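Local coordinates for protein enoyl CoA hydratase/isomerase (Crotonase) (Legionella pneumophila subsp. pneumophila, PDB 3I47) that probably acts as an enoyl-CoA hydratase or isomerase of the crotonase family, adding water to, or shifting, the double bond of an acyl-CoA thioester, at residues N26-Q31 and L86-L91; L17-I22 and T34-R39; Y93-S98 and A115-A120; Y149-I154 and M161-A166. All coordinates share one frame; numbering follows the deposited sequence.

Overall arrangement
The four contacts show how the layers of a crotonase-type fold pack on one another. Along the chain, interactions 1 and 2 interleave and share helix 30-45; interactions 3 and 4 follow in series. Helix 78-97 serves both interaction 1 and interaction 3, whose centres are about 12 Å apart. Interaction 2 seats helix 30-45 on strand 14-19 of the six-stranded sheet, its centre about 10 Å from that of interaction 1, to which it is tied by the Asp-29 to Arg-21 salt bridge. Leu-117 joins the first three contacts by meeting Phe-28 and Met-36. Tyr-149 carries the packing on to interaction 4, whose centre is about 25 Å from that of interaction 2. Together they link the sheet, through successive helices, to helices 147-154 and 156-165.

Interaction 1: residues N26-Q31 and L86-L91; sequences NAFDNQ and LVLGNL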
loop_
_atom_site.group_PDB
_atom_site.type_symbol
_atom_site.label_atom_id
_atom_site.label_comp_id
_atom_site.label_asym_id
_atom_site.label_seq_id
_atom_site.Cartn_x
_atom_site.Cartn_y
_atom_site.Cartn_z
ATOM N N ASN A 26 3.794 -13.757 10.110
ATOM C CA ASN A 26 2.722 -13.101 9.355
ATOM C C ASN A 26 2.329 -13.831 8.082
ATOM O O ASN A 26 1.921 -13.215 7.097
ATOM C CB ASN A 26 3.077 -11.625 9.086
ATOM C CG ASN A 26 3.150 -10.842 10.355
ATOM O OD1 ASN A 26 2.275 -10.989 11.224
ATOM N ND2 ASN A 26 4.182 -10.007 10.494
ATOM N N ALA A 27 2.403 -15.159 8.134
ATOM C CA ALA A 27 1.991 -15.973 6.994
ATOM C C ALA A 27 0.493 -15.800 6.770
ATOM O O ALA A 27 -0.297 -15.816 7.725
ATOM C CB ALA A 27 2.357 -17.431 7.220
ATOM N N PHE A 28 0.109 -15.618 5.512
ATOM C CA PHE A 28 -1.265 -15.244 5.154
ATOM C C PHE A 28 -2.268 -16.392 5.218
ATOM O O PHE A 28 -1.970 -17.541 4.848
ATOM C CB PHE A 28 -1.297 -14.675 3.722
ATOM C CG PHE A 28 -0.911 -13.209 3.606
ATOM C CD1 PHE A 28 -0.301 -12.517 4.656
ATOM C CD2 PHE A 28 -1.146 -12.541 2.407
ATOM C CE1 PHE A 28 0.064 -11.150 4.509
ATOM C CE2 PHE A 28 -0.801 -11.190 2.260
ATOM C CZ PHE A 28 -0.200 -10.506 3.303
ATOM N N ASP A 29 -3.466 -16.081 5.695
ATOM C CA ASP A 29 -4.638 -16.935 5.473
ATOM C C ASP A 29 -5.872 -16.044 5.345
ATOM O O ASP A 29 -5.764 -14.813 5.469
ATOM C CB ASP A 29 -4.789 -18.029 6.556
ATOM C CG ASP A 29 -5.014 -17.473 7.956
ATOM O OD1 ASP A 29 -5.656 -16.414 8.109
ATOM O OD2 ASP A 29 -4.585 -18.138 8.926
ATOM N N ASN A 30 -7.032 -16.638 5.082
ATOM C CA ASN A 30 -8.224 -15.849 4.827
ATOM C C ASN A 30 -8.707 -15.114 6.085
ATOM O O ASN A 30 -9.321 -14.058 5.970
ATOM C CB ASN A 30 -9.350 -16.730 4.280
ATOM C CG ASN A 30 -9.657 -17.879 5.199
ATOM O OD1 ASN A 30 -8.800 -18.737 5.427
ATOM N ND2 ASN A 30 -10.854 -17.878 5.777
ATOM N N GLN A 31 -8.403 -15.654 7.267
ATOM C CA GLN A 31 -8.806 -15.008 8.535
ATOM C C GLN A 31 -8.018 -13.713 8.760
ATOM O O GLN A 31 -8.616 -12.660 9.011
ATOM C CB GLN A 31 -8.632 -15.960 9.716
ATOM C CG GLN A 31 -9.144 -15.394 11.039
ATOM C CD GLN A 31 -8.904 -16.354 12.176
ATOM O OE1 GLN A 31 -9.444 -17.460 12.189
ATOM N NE2 GLN A 31 -8.093 -15.931 13.152
ATOM N N LEU A 86 -11.041 -14.377 -3.371
ATOM C CA LEU A 86 -11.672 -13.060 -3.351
ATOM C C LEU A 86 -11.449 -12.310 -2.033
ATOM O O LEU A 86 -11.645 -11.097 -1.984
ATOM C CB LEU A 86 -13.169 -13.146 -3.694
ATOM C CG LEU A 86 -13.444 -13.386 -5.188
ATOM C CD1 LEU A 86 -14.877 -13.860 -5.386
ATOM C CD2 LEU A 86 -13.169 -12.124 -5.986
ATOM N N VAL A 87 -11.023 -13.014 -0.978
ATOM C CA VAL A 87 -10.647 -12.319 0.261
ATOM C C VAL A 87 -9.438 -11.422 -0.010
ATOM O O VAL A 87 -9.527 -10.203 0.182
ATOM C CB VAL A 87 -10.388 -13.291 1.444
ATOM C CG1 VAL A 87 -9.972 -12.497 2.701
ATOM C CG2 VAL A 87 -11.634 -14.108 1.709
ATOM N N LEU A 88 -8.342 -12.008 -0.497
ATOM C CA LEU A 88 -7.173 -11.211 -0.915
ATOM C C LEU A 88 -7.553 -10.246 -2.035
ATOM O O LEU A 88 -7.161 -9.084 -2.001
ATOM C CB LEU A 88 -5.996 -12.097 -1.342
ATOM C CG LEU A 88 -4.764 -11.325 -1.829
ATOM C CD1 LEU A 88 -4.110 -10.517 -0.703
ATOM C CD2 LEU A 88 -3.765 -12.291 -2.438
ATOM N N GLY A 89 -8.339 -10.714 -3.003
ATOM C CA GLY A 89 -8.771 -9.853 -4.120
ATOM C C GLY A 89 -9.491 -8.597 -3.654
ATOM O O GLY A 89 -9.181 -7.492 -4.112
ATOM N N ASN A 90 -10.433 -8.747 -2.728
ATOM C CA ASN A 90 -11.132 -7.584 -2.195
ATOM C C ASN A 90 -10.254 -6.687 -1.343
ATOM O O ASN A 90 -10.394 -5.457 -1.398
ATOM C CB ASN A 90 -12.360 -8.030 -1.414
ATOM C CG ASN A 90 -13.525 -8.336 -2.320
ATOM O OD1 ASN A 90 -13.886 -7.519 -3.168
ATOM N ND2 ASN A 90 -14.137 -9.502 -2.140
ATOM N N LEU A 91 -9.337 -7.286 -0.581
ATOM C CA LEU A 91 -8.388 -6.492 0.212
ATOM C C LEU A 91 -7.523 -5.612 -0.690
ATOM O O LEU A 91 -7.406 -4.403 -0.458
ATOM C CB LEU A 91 -7.502 -7.378 1.103
ATOM C CG LEU A 91 -6.386 -6.644 1.873
ATOM C CD1 LEU A 91 -6.955 -5.568 2.843
ATOM C CD2 LEU A 91 -5.502 -7.643 2.614
#
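Phe-28 is the first residue of 26-31 to approach the helical segment 86-91, and it does so lightly: ring atom CE2 lies 4.5 Å from CD1 of Leu-88, which comes at the ring obliquely. Leu-88 holds its CG anti to the backbone N (chi1 178°), which carries this methyl across toward the ring. Next in sequence, Asp-29 turns away from the contact and works as an N-cap: OD1 accepts from the backbone N of Leu-32, in the first turn of helix 30-45, while OD2 makes a salt bridge to Arg-21. An arginine and a helix start at one carboxylate would both be expected to stabilise its negative charge. Asn-30 then makes the closest approach. Its carbonyl O lies 3.7 Å from CG1 of Val-87, and its CB lies 4.3 Å from CG2 of the same valine, so both methyls lie against this one residue; the amide end of Asn-30 leads elsewhere. The same carbonyl also accepts from the hydroxyl of Thr-34, one turn on. The CA atoms of Asn-30 and Val-87 are 6.3 Å apart, the nearest backbone approach. The contact therefore places the start of helix 30-45 beside helix 78-97, with Trp-69 of helix 67-74 next to Asp-29 and Asn-30, Met-19 of strand 14-19 against Phe-28, and backbone bonds from Phe-28 to Gly-64 and Asp-66 holding the adjoining loop.

Interaction 2: residues L17-I22 and T34-R39; sequences LTMNRI and TEMRIR
Glu-35 OE1 accepts a hydrogen bond from water 1, whose oxygen is 2.7 Å away, and that water in turn accepts from Arg-21 NH2 at 2.8 Å, lying in the guanidinium plane at its edge. The two opposite charges are thus linked through solvent, with Arg-21 NH2 and Glu-35 OE1 5.5 Å apart. Asp-5 forms a salt bridge with NE of the arginine and so helps to hold its flat group in place. Deeper in, the contact becomes apolar. The thioethers of Met-19 and Met-36 cross obliquely, SD to SD at 3.8 Å, and the Met-19 sulfur also reaches CE of Met-36 at 4.0 Å. Both chains run extended and then bend at the last torsion, in opposite senses (chi3 -65° and 63°). Leu-17 completes the contact with one branch: its CD2 lies 3.8 Å from CB of Arg-39 and also rests on the Met-36 carbonyl oxygen, while the arginine bends off at chi2. Strand 17-19 and helix 34-39 run almost antiparallel (170°), as expected for strand and helix in the beta-alpha-beta unit 14-19, 30-45, 51-56. Leu-6 of strand 6-11 and Leu-91 of helix 78-97 also pack on Met-36.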
loop_
_atom_site.group_PDB
_atom_site.type_symbol
_atom_site.label_atom_id
_atom_site.label_comp_id
_atom_site.label_asym_id
_atom_site.label_seq_id
_atom_site.Cartn_x
_atom_site.Cartn_y
_atom_site.Cartn_z
ATOM N N LEU A 17 -2.037 -0.101 10.707
ATOM C CA LEU A 17 -2.441 -1.512 10.782
ATOM C C LEU A 17 -1.170 -2.315 10.891
ATOM O O LEU A 17 -0.310 -2.219 10.013
ATOM C CB LEU A 17 -3.211 -1.939 9.528
ATOM C CG LEU A 17 -4.682 -1.574 9.296
ATOM C CD1 LEU A 17 -4.876 -0.099 8.962
ATOM C CD2 LEU A 17 -5.229 -2.449 8.182
ATOM N N THR A 18 -1.038 -3.101 11.958
ATOM C CA THR A 18 0.176 -3.886 12.175
ATOM C C THR A 18 -0.096 -5.391 12.220
ATOM O O THR A 18 -0.749 -5.885 13.146
ATOM C CB THR A 18 0.896 -3.438 13.472
ATOM O OG1 THR A 18 1.108 -2.022 13.425
ATOM C CG2 THR A 18 2.239 -4.136 13.621
ATOM N N MET A 19 0.426 -6.115 11.233
ATOM C CA MET A 19 0.358 -7.576 11.255
ATOM C C MET A 19 1.215 -8.088 12.411
ATOM O O MET A 19 2.393 -7.750 12.521
ATOM C CB MET A 19 0.817 -8.154 9.918
ATOM C CG MET A 19 -0.139 -7.826 8.753
ATOM S SD MET A 19 0.358 -8.402 7.074
ATOM C CE MET A 19 1.859 -7.439 6.780
ATOM N N ASN A 20 0.614 -8.909 13.270
ATOM C CA ASN A 20 1.238 -9.227 14.553
ATOM C C ASN A 20 1.259 -10.734 14.850
ATOM O O ASN A 20 1.286 -11.150 16.022
ATOM C CB ASN A 20 0.524 -8.430 15.664
ATOM C CG ASN A 20 1.288 -8.424 16.979
ATOM O OD1 ASN A 20 2.497 -8.190 17.015
ATOM N ND2 ASN A 20 0.574 -8.682 18.075
ATOM N N ARG A 21 1.268 -11.550 13.798
ATOM C CA ARG A 21 1.469 -13.000 13.965
ATOM C C ARG A 21 2.964 -13.295 13.983
ATOM O O ARG A 21 3.510 -13.856 13.030
ATOM C CB ARG A 21 0.771 -13.793 12.862
ATOM C CG ARG A 21 -0.741 -13.800 12.975
ATOM C CD ARG A 21 -1.309 -14.871 12.045
ATOM N NE ARG A 21 -2.770 -14.928 12.055
ATOM C CZ ARG A 21 -3.474 -15.750 11.276
ATOM N NH1 ARG A 21 -2.847 -16.578 10.452
ATOM N NH2 ARG A 21 -4.799 -15.753 11.327
ATOM N N ILE A 22 3.624 -12.885 15.065
ATOM C CA ILE A 22 5.083 -12.942 15.142
ATOM C C ILE A 22 5.625 -14.368 15.011
ATOM O O ILE A 22 6.560 -14.611 14.247
ATOM C CB ILE A 22 5.601 -12.228 16.423
ATOM C CG1 ILE A 22 5.338 -10.712 16.307
ATOM C CG2 ILE A 22 7.092 -12.556 16.664
ATOM C CD1 ILE A 22 5.570 -9.934 17.602
ATOM N N THR A 34 -9.080 -11.089 6.254
ATOM C CA THR A 34 -10.397 -10.536 6.574
ATOM C C THR A 34 -10.283 -9.472 7.660
ATOM O O THR A 34 -10.905 -8.413 7.538
ATOM C CB THR A 34 -11.372 -11.664 7.001
ATOM O OG1 THR A 34 -11.623 -12.495 5.866
ATOM C CG2 THR A 34 -12.706 -11.085 7.471
ATOM N N GLU A 35 -9.478 -9.734 8.693
ATOM C CA GLU A 35 -9.192 -8.714 9.719
ATOM C C GLU A 35 -8.646 -7.448 9.086
ATOM O O GLU A 35 -9.061 -6.343 9.426
ATOM C CB GLU A 35 -8.179 -9.195 10.753
ATOM C CG GLU A 35 -8.652 -10.361 11.607
ATOM C CD GLU A 35 -7.994 -10.389 12.986
ATOM O OE1 GLU A 35 -7.484 -11.466 13.371
ATOM O OE2 GLU A 35 -7.985 -9.345 13.669
ATOM N N MET A 36 -7.699 -7.615 8.168
ATOM C CA MET A 36 -7.105 -6.476 7.474
ATOM C C MET A 36 -8.143 -5.674 6.705
ATOM O O MET A 36 -8.140 -4.441 6.769
ATOM C CB MET A 36 -5.937 -6.923 6.589
ATOM C CG MET A 36 -4.790 -7.510 7.419
ATOM S SD MET A 36 -3.318 -7.972 6.452
ATOM C CE MET A 36 -2.850 -6.399 5.829
ATOM N N ARG A 37 -9.039 -6.366 6.002
ATOM C CA ARG A 37 -10.118 -5.690 5.259
ATOM C C ARG A 37 -10.965 -4.805 6.178
ATOM O O ARG A 37 -11.271 -3.652 5.846
ATOM C CB ARG A 37 -11.040 -6.710 4.584
ATOM C CG ARG A 37 -10.418 -7.434 3.411
ATOM C CD ARG A 37 -11.420 -8.431 2.826
ATOM N NE ARG A 37 -12.538 -7.750 2.162
ATOM C CZ ARG A 37 -13.643 -8.361 1.742
ATOM N NH1 ARG A 37 -13.794 -9.671 1.920
ATOM N NH2 ARG A 37 -14.599 -7.663 1.139
ATOM N N ILE A 38 -11.356 -5.356 7.326
ATOM C CA ILE A 38 -12.211 -4.618 8.250
ATOM C C ILE A 38 -11.510 -3.393 8.809
ATOM O O ILE A 38 -12.082 -2.297 8.815
ATOM C CB ILE A 38 -12.727 -5.517 9.400
ATOM C CG1 ILE A 38 -13.622 -6.615 8.817
ATOM C CG2 ILE A 38 -13.498 -4.677 10.431
ATOM C CD1 ILE A 38 -13.997 -7.721 9.791
ATOM N N ARG A 39 -10.276 -3.567 9.274
ATOM C CA ARG A 39 -9.536 -2.432 9.836
ATOM C C ARG A 39 -9.250 -1.380 8.778
ATOM O O ARG A 39 -9.320 -0.186 9.061
ATOM C CB ARG A 39 -8.219 -2.876 10.481
ATOM C CG ARG A 39 -8.365 -3.873 11.609
ATOM C CD ARG A 39 -9.244 -3.384 12.710
ATOM N NE ARG A 39 -9.154 -4.309 13.837
ATOM C CZ ARG A 39 -9.735 -4.097 15.007
ATOM N NH1 ARG A 39 -10.480 -3.010 15.187
ATOM N NH2 ARG A 39 -9.585 -4.984 15.982
HETATM O O HOH W 1 -6.234 -13.702 12.483
#

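Interaction 3: residues Y93-S98 and A115-A120; sequences YSISQS and AGLAAA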
loop_
_atom_site.group_PDB
_atom_site.type_symbol
_atom_site.label_atom_id
_atom_site.label_comp_id
_atom_site.label_asym_id
_atom_site.label_seq_id
_atom_site.Cartn_x
_atom_site.Cartn_y
_atom_site.Cartn_z
ATOM N N TYR A 93 -8.034 -4.685 -3.773
ATOM C CA TYR A 93 -8.862 -3.705 -4.461
ATOM C C TYR A 93 -9.173 -2.543 -3.531
ATOM O O TYR A 93 -9.006 -1.380 -3.911
ATOM C CB TYR A 93 -10.139 -4.348 -4.993
ATOM C CG TYR A 93 -10.978 -3.409 -5.810
ATOM C CD1 TYR A 93 -10.523 -2.937 -7.043
ATOM C CD2 TYR A 93 -12.218 -2.991 -5.355
ATOM C CE1 TYR A 93 -11.300 -2.069 -7.809
ATOM C CE2 TYR A 93 -13.005 -2.118 -6.118
ATOM C CZ TYR A 93 -12.534 -1.674 -7.341
ATOM O OH TYR A 93 -13.306 -0.808 -8.098
ATOM N N SER A 94 -9.581 -2.866 -2.307
ATOM C CA SER A 94 -9.900 -1.843 -1.324
ATOM C C SER A 94 -8.709 -0.924 -1.021
ATOM O O SER A 94 -8.882 0.302 -0.909
ATOM C CB SER A 94 -10.448 -2.494 -0.062
ATOM O OG SER A 94 -11.741 -3.011 -0.348
ATOM N N ILE A 95 -7.508 -1.501 -0.908
ATOM C CA ILE A 95 -6.298 -0.682 -0.718
ATOM C C ILE A 95 -6.149 0.281 -1.904
ATOM O O ILE A 95 -5.968 1.496 -1.725
ATOM C CB ILE A 95 -5.007 -1.548 -0.574
ATOM C CG1 ILE A 95 -5.028 -2.343 0.739
ATOM C CG2 ILE A 95 -3.753 -0.643 -0.613
ATOM C CD1 ILE A 95 -4.023 -3.501 0.749
ATOM N N SER A 96 -6.249 -0.266 -3.113
ATOM C CA SER A 96 -6.002 0.531 -4.336
ATOM C C SER A 96 -7.030 1.648 -4.533
ATOM O O SER A 96 -6.730 2.692 -5.141
ATOM C CB SER A 96 -5.957 -0.372 -5.568
ATOM O OG SER A 96 -7.244 -0.823 -5.941
ATOM N N GLN A 97 -8.237 1.415 -4.026
ATOM C CA GLN A 97 -9.352 2.366 -4.127
ATOM C C GLN A 97 -9.396 3.423 -3.016
ATOM O O GLN A 97 -10.223 4.342 -3.076
ATOM C CB GLN A 97 -10.684 1.614 -4.150
ATOM C CG GLN A 97 -10.943 0.881 -5.462
ATOM C CD GLN A 97 -11.271 1.836 -6.600
ATOM O OE1 GLN A 97 -12.231 2.611 -6.519
ATOM N NE2 GLN A 97 -10.479 1.789 -7.662
ATOM N N SER A 98 -8.527 3.308 -2.012
ATOM C CA SER A 98 -8.474 4.292 -0.928
ATOM C C SER A 98 -8.257 5.693 -1.490
ATOM O O SER A 98 -7.290 5.899 -2.217
ATOM C CB SER A 98 -7.306 3.994 0.008
ATOM O OG SER A 98 -7.167 5.034 0.982
ATOM N N ALA A 115 4.144 -9.378 -0.792
ATOM C CA ALA A 115 4.789 -8.555 -1.819
ATOM C C ALA A 115 3.747 -7.794 -2.620
ATOM O O ALA A 115 3.966 -6.650 -3.038
ATOM C CB ALA A 115 5.632 -9.422 -2.740
ATOM N N GLY A 116 2.595 -8.426 -2.826
ATOM C CA GLY A 116 1.486 -7.749 -3.499
ATOM C C GLY A 116 0.970 -6.550 -2.720
ATOM O O GLY A 116 0.626 -5.524 -3.318
ATOM N N LEU A 117 0.884 -6.660 -1.396
ATOM C CA LEU A 117 0.409 -5.529 -0.593
ATOM C C LEU A 117 1.255 -4.279 -0.803
ATOM O O LEU A 117 0.714 -3.174 -0.893
ATOM C CB LEU A 117 0.366 -5.861 0.900
ATOM C CG LEU A 117 -0.584 -6.949 1.378
ATOM C CD1 LEU A 117 -0.563 -6.949 2.903
ATOM C CD2 LEU A 117 -2.016 -6.753 0.862
ATOM N N ALA A 118 2.575 -4.458 -0.896
ATOM C CA ALA A 118 3.485 -3.347 -1.165
ATOM C C ALA A 118 3.140 -2.673 -2.491
ATOM O O ALA A 118 3.155 -1.456 -2.592
ATOM C CB ALA A 118 4.950 -3.826 -1.165
ATOM N N ALA A 119 2.810 -3.469 -3.510
ATOM C CA ALA A 119 2.441 -2.919 -4.813
ATOM C C ALA A 119 1.070 -2.226 -4.827
ATOM O O ALA A 119 0.859 -1.276 -5.583
ATOM C CB ALA A 119 2.498 -4.023 -5.878
ATOM N N ALA A 120 0.127 -2.696 -4.004
ATOM C CA ALA A 120 -1.212 -2.126 -3.986
ATOM C C ALA A 120 -1.241 -0.763 -3.311
ATOM O O ALA A 120 -2.080 0.086 -3.640
ATOM C CB ALA A 120 -2.176 -3.081 -3.263
#
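Ile-95 reaches Ala-120 and Leu-117 with separate branches, and following it outward describes most of the contact. At the root, its CB lies 4.2 Å from CB of Ala-120. The short branch, CG2, is anti to the backbone N and settles over the end of the neighbouring helix, 3.5 Å from the carbonyl O of Ala-120 and 3.9 Å from that residue's CB. The longer branch runs through CG1, extended, to CD1, which meets CD2 of Leu-117 at 3.8 Å; these two side chains cross at about a right angle. Ser-96 adds its backbone, with CA 4.0 Å from the Ala-120 O, and CA atoms of Ser-96 and Ala-120 make the nearest backbone approach, 5.5 Å. The small alanine lets the chains draw close here, where the helical segments run at 24° to each other. In crotonases the helix equivalent to 113-120 commonly points its N-terminus at the oxyanion hole; this contact lies at the opposite, C-terminal end. The hydroxyl of Ser-96 is satisfied within its own helix: OG donates to Tyr-93 O at 2.7 Å, tilted 20° from the carbonyl plane, and the same oxygen also takes the amide of Gln-97. The side chains that meet are aliphatic, with one methyl also against a carbonyl oxygen, so the contact rests mainly on van der Waals packing and burial of apolar surface.

Interaction 4: residues Y149-I154 and M161-A166; sequences YVVRAI and MLFMSA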
loop_
_atom_site.group_PDB
_atom_site.type_symbol
_atom_site.label_atom_id
_atom_site.label_comp_id
_atom_site.label_asym_id
_atom_site.label_seq_id
_atom_site.Cartn_x
_atom_site.Cartn_y
_atom_site.Cartn_z
ATOM N N TYR A 149 -1.598 -5.174 -9.707
ATOM C CA TYR A 149 -0.904 -4.188 -8.880
ATOM C C TYR A 149 0.599 -4.253 -9.092
ATOM O O TYR A 149 1.253 -3.218 -9.201
ATOM C CB TYR A 149 -1.267 -4.409 -7.408
ATOM C CG TYR A 149 -2.765 -4.503 -7.252
ATOM C CD1 TYR A 149 -3.547 -3.346 -7.198
ATOM C CD2 TYR A 149 -3.404 -5.749 -7.200
ATOM C CE1 TYR A 149 -4.938 -3.425 -7.080
ATOM C CE2 TYR A 149 -4.796 -5.836 -7.087
ATOM C CZ TYR A 149 -5.548 -4.663 -7.028
ATOM O OH TYR A 149 -6.915 -4.746 -6.906
ATOM N N VAL A 150 1.137 -5.468 -9.178
ATOM C CA VAL A 150 2.572 -5.629 -9.404
ATOM C C VAL A 150 2.945 -5.094 -10.804
ATOM O O VAL A 150 3.918 -4.346 -10.955
ATOM C CB VAL A 150 3.006 -7.103 -9.255
ATOM C CG1 VAL A 150 4.485 -7.261 -9.630
ATOM C CG2 VAL A 150 2.756 -7.588 -7.808
ATOM N N VAL A 151 2.166 -5.462 -11.815
ATOM C CA VAL A 151 2.476 -5.002 -13.181
ATOM C C VAL A 151 2.381 -3.474 -13.249
ATOM O O VAL A 151 3.234 -2.844 -13.879
ATOM C CB VAL A 151 1.581 -5.682 -14.225
ATOM C CG1 VAL A 151 1.737 -5.031 -15.613
ATOM C CG2 VAL A 151 1.908 -7.179 -14.302
ATOM N N ARG A 152 1.387 -2.882 -12.580
ATOM C CA ARG A 152 1.286 -1.415 -12.532
ATOM C C ARG A 152 2.515 -0.776 -11.873
ATOM O O ARG A 152 3.037 0.232 -12.364
ATOM C CB ARG A 152 0.005 -0.964 -11.823
ATOM C CG ARG A 152 -0.178 0.557 -11.853
ATOM C CD ARG A 152 -1.559 0.946 -11.376
ATOM N NE ARG A 152 -1.746 0.674 -9.951
ATOM C CZ ARG A 152 -2.888 0.870 -9.296
ATOM N NH1 ARG A 152 -3.962 1.332 -9.942
ATOM N NH2 ARG A 152 -2.964 0.601 -7.996
ATOM N N ALA A 153 2.972 -1.365 -10.772
ATOM C CA ALA A 153 4.068 -0.804 -9.981
ATOM C C ALA A 153 5.432 -0.878 -10.660
ATOM O O ALA A 153 6.176 0.115 -10.668
ATOM C CB ALA A 153 4.114 -1.460 -8.592
ATOM N N ILE A 154 5.749 -2.034 -11.245
ATOM C CA ILE A 154 7.113 -2.295 -11.747
ATOM C C ILE A 154 7.167 -2.489 -13.264
ATOM O O ILE A 154 8.249 -2.597 -13.837
ATOM C CB ILE A 154 7.796 -3.498 -11.015
ATOM C CG1 ILE A 154 7.135 -4.833 -11.390
ATOM C CG2 ILE A 154 7.761 -3.281 -9.487
ATOM C CD1 ILE A 154 7.890 -6.075 -10.878
ATOM N N MET A 161 9.217 -11.292 -15.754
ATOM C CA MET A 161 10.456 -11.972 -15.356
ATOM C C MET A 161 10.326 -12.604 -13.978
ATOM O O MET A 161 10.611 -13.793 -13.797
ATOM C CB MET A 161 11.625 -10.980 -15.338
ATOM C CG MET A 161 12.936 -11.558 -14.803
ATOM S SD MET A 161 14.312 -10.356 -14.829
ATOM C CE MET A 161 14.043 -9.509 -13.292
ATOM N N LEU A 162 9.925 -11.789 -13.001
ATOM C CA LEU A 162 9.936 -12.243 -11.618
ATOM C C LEU A 162 8.849 -13.282 -11.349
ATOM O O LEU A 162 9.037 -14.165 -10.495
ATOM C CB LEU A 162 9.811 -11.055 -10.660
ATOM C CG LEU A 162 10.958 -10.048 -10.786
ATOM C CD1 LEU A 162 10.585 -8.737 -10.081
ATOM C CD2 LEU A 162 12.242 -10.672 -10.228
ATOM N N PHE A 163 7.732 -13.202 -12.086
ATOM C CA PHE A 163 6.686 -14.243 -11.972
ATOM C C PHE A 163 7.205 -15.578 -12.527
ATOM O O PHE A 163 6.963 -16.636 -11.942
ATOM C CB PHE A 163 5.408 -13.894 -12.758
ATOM C CG PHE A 163 4.647 -12.698 -12.252
ATOM C CD1 PHE A 163 4.888 -12.157 -10.990
ATOM C CD2 PHE A 163 3.633 -12.143 -13.046
ATOM C CE1 PHE A 163 4.155 -11.050 -10.536
ATOM C CE2 PHE A 163 2.893 -11.049 -12.600
ATOM C CZ PHE A 163 3.155 -10.500 -11.339
ATOM N N MET A 164 7.903 -15.529 -13.662
ATOM C CA MET A 164 8.358 -16.752 -14.313
ATOM C C MET A 164 9.500 -17.424 -13.540
ATOM O O MET A 164 9.611 -18.650 -13.521
ATOM C CB MET A 164 8.806 -16.469 -15.759
ATOM C CG MET A 164 7.680 -15.983 -16.689
ATOM S SD MET A 164 8.184 -15.861 -18.457
ATOM C CE MET A 164 9.653 -14.813 -18.364
ATOM N N SER A 165 10.367 -16.614 -12.935
ATOM C CA SER A 165 11.565 -17.146 -12.282
ATOM C C SER A 165 11.324 -17.526 -10.823
ATOM O O SER A 165 12.017 -18.395 -10.299
ATOM C CB SER A 165 12.701 -16.121 -12.342
ATOM O OG SER A 165 12.434 -15.061 -11.429
ATOM N N ALA A 166 10.372 -16.848 -10.177
ATOM C CA ALA A 166 10.162 -16.944 -8.726
ATOM C C ALA A 166 11.442 -16.629 -7.934
ATOM O O ALA A 166 11.637 -17.117 -6.811
ATOM C CB ALA A 166 9.583 -18.332 -8.348
#
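Val-150 and Phe-163 make the tight part of this contact, their side chains sliding past each other in opposite directions. CG1 of Val-150 lies 3.9 Å from CZ of Phe-163 and equally near CE1, approaching the ring obliquely, while CB of the valine is 4.0 Å from CZ. A second tight point joins methyl to methyl: Ile-154 CD1 and Leu-162 CD1 are 3.9 Å apart. Ile-154 reaches it by holding CG1 between its backbone N and carbonyl carbon (chi1 70°), the crowded position, with CD1 extended beyond. Val-150 and Leu-162 are the buried partners. The looser part lies at Val-151, which brings only the methyl CG2 near the ring, 4.3 Å from Phe-163 CE2. The helical segments are inclined at 132° with axes 12.1 Å apart at closest approach, so side chains, and not backbones, bridge the gap. Ala-159, about one turn earlier in helix 156-165, packs against Val-150, Val-151 and Ile-154 where the helical hairpin folds back. Phe-134 makes an edge-to-face pair with Phe-163 and also touches Val-150; on another flank of helix 147-154, Ala-119 of helix 113-120 contacts Val-150, and Tyr-149 reaches toward helix 78-97.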